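Local coordinates for HhaI Restriction Endonuclease (Haemophilus parahaemolyticus, PDB 6UKF), which probably cleaves double-stranded DNA at GCGC sites, as the endonuclease of a bacterial restriction-modification system, at residues L108-F113 and F148-T153; R155-G160 and N229-I234. All coordinates share one frame; numbering follows the deposited sequence.

Interactions 1 and 2 share strand 148-156, whose earlier half meets helix 110-123 and whose later end runs into the DNA. Their centres lie about 15 Å apart, and strand 228-236, antiparallel neighbour of strand 148-156, connects them: Thr153 O and Ile231 N are 2.9 Å apart, probably hydrogen-bonded. On the face of Cys152 and Val230, toward helix 110-123, Cys152 SG packs at 3.4 Å from Val230 CG1, and Phe113 CD1 at 3.6 Å from Phe232 CE2. On the other face sits a calcium ion whose site includes Ser151 and Thr153, about 7 Å from the Ile231 side chain. Interaction 2 carries major-groove base recognition; interaction 1 stays about 6 Å from the DNA at its nearest atom.

Interaction 1: residues L108-F113 and F148-T153; sequences LPESVF and FNVSCT. With CA (calcium ion), chain R; EDO (1,2-ethanediol), chain F.
Cys152 presents its methylene carbon, rather than its sulfur, to the middle of the Phe113 ring: CB stands 3.4 Å from the ring centroid, only 10° off the normal, a CH-pi contact over the face. SG lies anti to the backbone N (chi1 177°) and reaches the same ring obliquely, nearest CE1 at 3.8 Å, as a sulfur-aromatic contact. The opposite face of the ring has Pro109 O above it, offset toward the rim, from the turn leading into its own helix. Two residues earlier in the strand, Val150 CG1 meets Phe113 CB at 3.7 Å. This is helix-on-sheet packing: the start of helix 110-123 lies against strand 148-156, and the strand's alternation sends Val150 and Cys152 to the helix while Ser151 and Thr153 point away from it. Val114 and Ile117 of the same helix also touch Val150. Glu110 adds a polar bond to this apolar seam. With CG anti to the backbone N (chi1 -171°) and an extended chain beyond, it brings OE2 to Val150 N at 2.8 Å; the N-H meets the oxygen on its anti side, somewhat out of the carboxylate plane. Cys152, two residues on, bonds through its backbone to Ile106, whereas at Val150 the N-H is taken by the Glu110 carboxylate. OE2 also comes within 3.3 Å of Asn149 CA. On the other face of the sheet, Ser151 OG binds at 2.8 Å the calcium ion, whose site also includes Thr153, and shares a hydrogen bond of 2.6 Å with O1 of a 1,2-ethanediol probably from the crystallisation liquor.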
loop_
_atom_site.group_PDB
_atom_site.type_symbol
_atom_site.label_atom_id
_atom_site.label_comp_id
_atom_site.label_asym_id
_atom_site.label_seq_id
_atom_site.Cartn_x
_atom_site.Cartn_y
_atom_site.Cartn_z
ATOM N N LEU A 108 -13.688 13.164 -10.299
ATOM C CA LEU A 108 -13.616 12.805 -11.706
ATOM C C LEU A 108 -14.373 11.510 -11.951
ATOM O O LEU A 108 -14.689 10.776 -11.010
ATOM C CB LEU A 108 -12.162 12.639 -12.131
ATOM C CG LEU A 108 -11.398 13.944 -12.349
ATOM C CD1 LEU A 108 -9.919 13.659 -12.538
ATOM C CD2 LEU A 108 -11.959 14.709 -13.538
ATOM N N PRO A 109 -14.691 11.204 -13.207
ATOM C CA PRO A 109 -15.382 9.942 -13.495
ATOM C C PRO A 109 -14.603 8.753 -12.952
ATOM O O PRO A 109 -13.377 8.690 -13.053
ATOM C CB PRO A 109 -15.456 9.919 -15.025
ATOM C CG PRO A 109 -15.448 11.361 -15.412
ATOM C CD PRO A 109 -14.519 12.021 -14.423
ATOM N N GLU A 110 -15.339 7.802 -12.375
ATOM C CA GLU A 110 -14.711 6.624 -11.794
ATOM C C GLU A 110 -13.821 5.914 -12.803
ATOM O O GLU A 110 -12.794 5.337 -12.431
ATOM C CB GLU A 110 -15.800 5.686 -11.281
ATOM C CG GLU A 110 -15.295 4.518 -10.471
ATOM C CD GLU A 110 -16.420 3.629 -9.987
ATOM O OE1 GLU A 110 -17.568 3.825 -10.435
ATOM O OE2 GLU A 110 -16.158 2.739 -9.152
ATOM N N SER A 111 -14.190 5.963 -14.086
ATOM C CA SER A 111 -13.408 5.291 -15.118
ATOM C C SER A 111 -11.992 5.847 -15.221
ATOM O O SER A 111 -11.070 5.112 -15.588
ATOM C CB SER A 111 -14.117 5.416 -16.465
ATOM O OG SER A 111 -14.339 6.776 -16.791
ATOM N N VAL A 112 -11.795 7.135 -14.929
ATOM C CA VAL A 112 -10.439 7.682 -14.917
ATOM C C VAL A 112 -9.583 6.934 -13.907
ATOM O O VAL A 112 -8.430 6.574 -14.181
ATOM C CB VAL A 112 -10.466 9.191 -14.612
ATOM C CG1 VAL A 112 -9.045 9.723 -14.437
ATOM C CG2 VAL A 112 -11.195 9.948 -15.702
ATOM N N PHE A 113 -10.136 6.702 -12.717
ATOM C CA PHE A 113 -9.390 6.041 -11.657
ATOM C C PHE A 113 -9.193 4.568 -11.966
ATOM O O PHE A 113 -8.109 4.020 -11.741
ATOM C CB PHE A 113 -10.136 6.217 -10.337
ATOM C CG PHE A 113 -10.503 7.644 -10.035
ATOM C CD1 PHE A 113 -9.632 8.684 -10.324
ATOM C CD2 PHE A 113 -11.726 7.945 -9.471
ATOM C CE1 PHE A 113 -9.975 9.993 -10.042
ATOM C CE2 PHE A 113 -12.073 9.250 -9.189
ATOM C CZ PHE A 113 -11.198 10.273 -9.475
ATOM N N PHE A 148 -14.755 -3.914 -8.282
ATOM C CA PHE A 148 -14.498 -2.928 -7.246
ATOM C C PHE A 148 -15.065 -1.573 -7.632
ATOM O O PHE A 148 -14.930 -1.133 -8.777
ATOM C CB PHE A 148 -12.992 -2.755 -6.997
ATOM C CG PHE A 148 -12.389 -3.834 -6.147
ATOM C CD1 PHE A 148 -12.523 -3.801 -4.771
ATOM C CD2 PHE A 148 -11.680 -4.875 -6.720
ATOM C CE1 PHE A 148 -11.968 -4.788 -3.982
ATOM C CE2 PHE A 148 -11.122 -5.867 -5.934
ATOM C CZ PHE A 148 -11.268 -5.823 -4.562
ATOM N N ASN A 149 -15.703 -0.925 -6.663
ATOM C CA ASN A 149 -15.929 0.509 -6.720
ATOM C C ASN A 149 -14.638 1.220 -6.337
ATOM O O ASN A 149 -13.873 0.738 -5.499
ATOM C CB ASN A 149 -17.028 0.909 -5.737
ATOM C CG ASN A 149 -18.369 0.274 -6.067
ATOM O OD1 ASN A 149 -19.003 -0.355 -5.218
ATOM N ND2 ASN A 149 -18.803 0.430 -7.308
ATOM N N VAL A 150 -14.393 2.370 -6.962
ATOM C CA VAL A 150 -13.142 3.098 -6.784
ATOM C C VAL A 150 -13.435 4.554 -6.465
ATOM O O VAL A 150 -14.336 5.161 -7.054
ATOM C CB VAL A 150 -12.243 3.000 -8.035
ATOM C CG1 VAL A 150 -10.891 3.662 -7.774
ATOM C CG2 VAL A 150 -12.070 1.551 -8.455
ATOM N N SER A 151 -12.670 5.112 -5.532
ATOM C CA SER A 151 -12.651 6.542 -5.272
ATOM C C SER A 151 -11.202 6.996 -5.154
ATOM O O SER A 151 -10.275 6.187 -5.047
ATOM C CB SER A 151 -13.440 6.911 -4.009
ATOM O OG SER A 151 -12.811 6.409 -2.847
ATOM N N CYS A 152 -11.015 8.311 -5.171
ATOM C CA CYS A 152 -9.686 8.898 -5.242
ATOM C C CYS A 152 -9.650 10.140 -4.371
ATOM O O CYS A 152 -10.548 10.980 -4.454
ATOM C CB CYS A 152 -9.362 9.253 -6.697
ATOM S SG CYS A 152 -7.792 10.069 -6.949
ATOM N N THR A 153 -8.622 10.250 -3.531
ATOM C CA THR A 153 -8.470 11.412 -2.672
ATOM C C THR A 153 -7.024 11.881 -2.694
ATOM O O THR A 153 -6.104 11.139 -3.047
ATOM C CB THR A 153 -8.921 11.123 -1.232
ATOM O OG1 THR A 153 -9.143 12.363 -0.547
ATOM C CG2 THR A 153 -7.871 10.308 -0.478
HETATM CA CA CA R . -11.271 8.132 -1.218
HETATM C C1 EDO F . -14.133 3.082 -2.051
HETATM O O1 EDO F . -13.998 4.425 -1.578
HETATM C C2 EDO F . -14.837 3.083 -3.403
HETATM O O2 EDO F . -16.128 3.689 -3.288
#

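Interaction 2: residues R155-G160 and N229-I234. With EDO (1,2-ethanediol), chain D; nucleotides of chain C.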
loop_
_atom_site.group_PDB
_atom_site.type_symbol
_atom_site.label_atom_id
_atom_site.label_comp_id
_atom_site.label_asym_id
_atom_site.label_seq_id
_atom_site.Cartn_x
_atom_site.Cartn_y
_atom_site.Cartn_z
ATOM N N ARG A 155 -4.399 13.393 -0.053
ATOM C CA ARG A 155 -4.236 13.538 1.385
ATOM C C ARG A 155 -2.769 13.442 1.767
ATOM O O ARG A 155 -1.978 12.764 1.108
ATOM C CB ARG A 155 -5.034 12.482 2.167
ATOM C CG ARG A 155 -4.543 11.035 2.042
ATOM C CD ARG A 155 -5.454 10.124 2.853
ATOM N NE ARG A 155 -5.164 8.699 2.716
ATOM C CZ ARG A 155 -4.382 7.999 3.537
ATOM N NH1 ARG A 155 -3.780 8.583 4.564
ATOM N NH2 ARG A 155 -4.200 6.703 3.323
ATOM N N ILE A 156 -2.425 14.137 2.852
ATOM C CA ILE A 156 -1.128 13.950 3.483
ATOM C C ILE A 156 -1.035 12.521 3.981
ATOM O O ILE A 156 -1.910 12.048 4.715
ATOM C CB ILE A 156 -0.975 14.926 4.661
ATOM C CG1 ILE A 156 -0.988 16.374 4.174
ATOM C CG2 ILE A 156 0.298 14.618 5.448
ATOM C CD1 ILE A 156 -1.089 17.387 5.302
ATOM N N LYS A 157 0.028 11.824 3.598
ATOM C CA LYS A 157 0.342 10.529 4.196
ATOM C C LYS A 157 1.798 10.565 4.645
ATOM O O LYS A 157 2.718 10.506 3.823
ATOM C CB LYS A 157 0.058 9.356 3.265
ATOM C CG LYS A 157 0.307 8.010 3.943
ATOM C CD LYS A 157 -0.414 6.849 3.262
ATOM C CE LYS A 157 0.005 6.661 1.809
ATOM N NZ LYS A 157 1.427 6.250 1.654
ATOM N N LYS A 158 1.987 10.690 5.954
ATOM C CA LYS A 158 3.314 10.673 6.546
ATOM C C LYS A 158 4.101 9.474 6.037
ATOM O O LYS A 158 3.561 8.374 5.891
ATOM C CB LYS A 158 3.148 10.575 8.062
ATOM C CG LYS A 158 4.416 10.716 8.862
ATOM C CD LYS A 158 4.115 10.462 10.326
ATOM C CE LYS A 158 5.340 10.631 11.198
ATOM N NZ LYS A 158 5.043 10.270 12.612
ATOM N N SER A 159 5.386 9.691 5.765
ATOM C CA SER A 159 6.248 8.599 5.345
ATOM C C SER A 159 6.487 7.638 6.508
ATOM O O SER A 159 6.131 7.902 7.661
ATOM C CB SER A 159 7.565 9.136 4.786
ATOM O OG SER A 159 7.352 9.839 3.572
ATOM N N GLY A 160 7.100 6.499 6.189
ATOM C CA GLY A 160 7.199 5.402 7.125
ATOM C C GLY A 160 8.404 5.489 8.040
ATOM O O GLY A 160 9.205 6.420 8.002
ATOM N N ASN A 229 -0.304 12.742 -1.277
ATOM C CA ASN A 229 -0.411 11.859 -2.448
ATOM C C ASN A 229 -1.859 11.701 -2.890
ATOM O O ASN A 229 -2.779 11.699 -2.048
ATOM C CB ASN A 229 0.184 10.468 -2.177
ATOM C CG ASN A 229 -0.071 9.936 -0.777
ATOM O OD1 ASN A 229 0.858 9.486 -0.102
ATOM N ND2 ASN A 229 -1.323 9.965 -0.330
ATOM N N VAL A 230 -2.036 11.640 -4.200
ATOM C CA VAL A 230 -3.248 11.063 -4.753
ATOM C C VAL A 230 -3.217 9.576 -4.448
ATOM O O VAL A 230 -2.198 8.911 -4.666
ATOM C CB VAL A 230 -3.300 11.321 -6.265
ATOM C CG1 VAL A 230 -4.482 10.615 -6.889
ATOM C CG2 VAL A 230 -3.351 12.817 -6.540
ATOM N N ILE A 231 -4.310 9.050 -3.909
ATOM C CA ILE A 231 -4.333 7.660 -3.463
ATOM C C ILE A 231 -5.730 7.102 -3.683
ATOM O O ILE A 231 -6.734 7.784 -3.462
ATOM C CB ILE A 231 -3.831 7.535 -2.007
ATOM C CG1 ILE A 231 -3.836 6.076 -1.553
ATOM C CG2 ILE A 231 -4.654 8.412 -1.066
ATOM C CD1 ILE A 231 -2.937 5.826 -0.371
ATOM N N PHE A 232 -5.784 5.856 -4.138
ATOM C CA PHE A 232 -7.023 5.226 -4.563
ATOM C C PHE A 232 -7.529 4.264 -3.502
ATOM O O PHE A 232 -6.753 3.518 -2.900
ATOM C CB PHE A 232 -6.801 4.495 -5.885
ATOM C CG PHE A 232 -6.363 5.407 -6.986
ATOM C CD1 PHE A 232 -5.020 5.620 -7.239
ATOM C CD2 PHE A 232 -7.297 6.107 -7.730
ATOM C CE1 PHE A 232 -4.617 6.487 -8.235
ATOM C CE2 PHE A 232 -6.897 6.975 -8.730
ATOM C CZ PHE A 232 -5.555 7.163 -8.982
ATOM N N SER A 233 -8.836 4.301 -3.272
ATOM C CA SER A 233 -9.510 3.377 -2.377
ATOM C C SER A 233 -10.490 2.540 -3.183
ATOM O O SER A 233 -11.116 3.033 -4.128
ATOM C CB SER A 233 -10.257 4.124 -1.274
ATOM O OG SER A 233 -9.342 4.740 -0.387
ATOM N N ILE A 234 -10.611 1.271 -2.814
ATOM C CA ILE A 234 -11.480 0.347 -3.523
ATOM C C ILE A 234 -12.356 -0.385 -2.521
ATOM O O ILE A 234 -11.948 -0.659 -1.387
ATOM C CB ILE A 234 -10.689 -0.638 -4.418
ATOM C CG1 ILE A 234 -9.819 -1.580 -3.583
ATOM C CG2 ILE A 234 -9.844 0.143 -5.416
ATOM C CD1 ILE A 234 -9.077 -2.616 -4.418
HETATM C C1 EDO D . 1.933 11.413 13.256
HETATM O O1 EDO D . 3.001 12.315 13.563
HETATM C C2 EDO D . 1.520 10.684 14.528
HETATM O O2 EDO D . 2.522 9.712 14.848
ATOM P P DT C 4 -7.442 13.010 10.850
ATOM O OP1 DT C 4 -7.156 13.647 12.157
ATOM O OP2 DT C 4 -7.496 13.831 9.621
ATOM O "O5'" DT C 4 -6.386 11.844 10.637
ATOM C "C5'" DT C 4 -6.220 10.886 11.656
ATOM C "C4'" DT C 4 -5.261 9.809 11.220
ATOM O "O4'" DT C 4 -5.901 8.949 10.279
ATOM C "C3'" DT C 4 -3.995 10.313 10.528
ATOM O "O3'" DT C 4 -2.953 10.367 11.518
ATOM C "C2'" DT C 4 -3.744 9.317 9.385
ATOM C "C1'" DT C 4 -4.916 8.338 9.477
ATOM N N1 DT C 4 -5.589 7.987 8.199
ATOM C C2 DT C 4 -5.545 6.688 7.756
ATOM O O2 DT C 4 -4.937 5.803 8.331
ATOM N N3 DT C 4 -6.225 6.458 6.591
ATOM C C4 DT C 4 -6.948 7.375 5.852
ATOM O O4 DT C 4 -7.528 7.071 4.817
ATOM C C5 DT C 4 -6.975 8.714 6.386
ATOM C C7 DT C 4 -7.728 9.789 5.674
ATOM C C6 DT C 4 -6.314 8.952 7.528
ATOM P P DC C 6 3.371 6.805 12.429
ATOM O OP1 DC C 6 2.573 7.207 13.607
ATOM O OP2 DC C 6 4.521 7.639 12.016
ATOM O "O5'" DC C 6 3.921 5.320 12.642
ATOM C "C5'" DC C 6 3.066 4.321 13.184
ATOM C "C4'" DC C 6 3.277 2.980 12.513
ATOM O "O4'" DC C 6 2.746 3.021 11.152
ATOM C "C3'" DC C 6 4.729 2.525 12.354
ATOM O "O3'" DC C 6 4.784 1.106 12.453
ATOM C "C2'" DC C 6 5.087 3.041 10.966
ATOM C "C1'" DC C 6 3.791 2.748 10.223
ATOM N N1 DC C 6 3.543 3.550 8.996
ATOM C C2 DC C 6 2.904 2.935 7.924
ATOM O O2 DC C 6 2.578 1.747 8.026
ATOM N N3 DC C 6 2.665 3.652 6.799
ATOM C C4 DC C 6 3.028 4.933 6.733
ATOM N N4 DC C 6 2.766 5.598 5.603
ATOM C C5 DC C 6 3.674 5.585 7.825
ATOM C C6 DC C 6 3.907 4.862 8.929
ATOM P P DG C 5 -1.458 10.815 11.163
ATOM O OP1 DG C 5 -0.907 11.410 12.400
ATOM O OP2 DG C 5 -1.427 11.597 9.909
ATOM O "O5'" DG C 5 -0.712 9.432 10.953
ATOM C "C5'" DG C 5 -0.715 8.462 11.984
ATOM C "C4'" DG C 5 0.059 7.256 11.528
ATOM O "O4'" DG C 5 -0.702 6.559 10.499
ATOM C "C3'" DG C 5 1.405 7.603 10.885
ATOM O "O3'" DG C 5 2.370 6.626 11.186
ATOM C "C2'" DG C 5 1.050 7.613 9.398
ATOM C "C1'" DG C 5 0.114 6.408 9.359
ATOM N N9 DG C 5 -0.694 6.297 8.169
ATOM C C8 DG C 5 -1.393 7.280 7.516
ATOM N N7 DG C 5 -2.008 6.849 6.447
ATOM C C5 DG C 5 -1.687 5.494 6.395
ATOM C C6 DG C 5 -2.056 4.492 5.459
ATOM O O6 DG C 5 -2.762 4.603 4.449
ATOM N N1 DG C 5 -1.503 3.256 5.784
ATOM C C2 DG C 5 -0.698 3.015 6.868
ATOM N N2 DG C 5 -0.260 1.759 7.017
ATOM N N3 DG C 5 -0.350 3.939 7.748
ATOM C C4 DG C 5 -0.877 5.149 7.446
#
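In an antiparallel sheet, Arg155, late in strand 148-156, pairs with Asn229 of strand 228-236, and the chain then passes into a loop that enters the major groove of the DNA. The two form a hydrogen-bonded pair: Arg155 N donates to Asn229 O at 3.1 Å, and Asn229 N to Arg155 O at 2.9 Å, both bonds nearly straight. Their side chains lie side by side and point the same way, with the guanidinium and amide planes almost perpendicular. From this fixed base the Arg155 chain, extended from CG to NE, reads the Hoogsteen edge of guanine DG5 of chain C in the classic two-pronged manner. NH1 donates to N7 along an almost linear bond (178°) and NH2 to O6 at 2.8 Å, while Gln53 OE1 takes a second bond from NH2. C4 of thymine DT4 of chain C sits 3.5 Å above the guanidinium plane, over its centre; Ile231 CG2 approaches NE obliquely at 3.8 Å. These contacts hold the planar group in line with the guanine. A chi3 of 60° bends the Lys157 chain and puts CE 3.8 Å from Ile231 CD1, the two side chains crossing at about a right angle. Asn229 OD1 lies 3.5 Å from Lys157 CB, and Lys157 NZ bonds to Gln56 OE1 and a guanine O6. Farther along the loop, Lys158 grips the nucleotide DC6 of chain C twice: its carbonyl O accepts a hydrogen bond from base N4, and NZ meets phosphate OP2 at 2.7 Å.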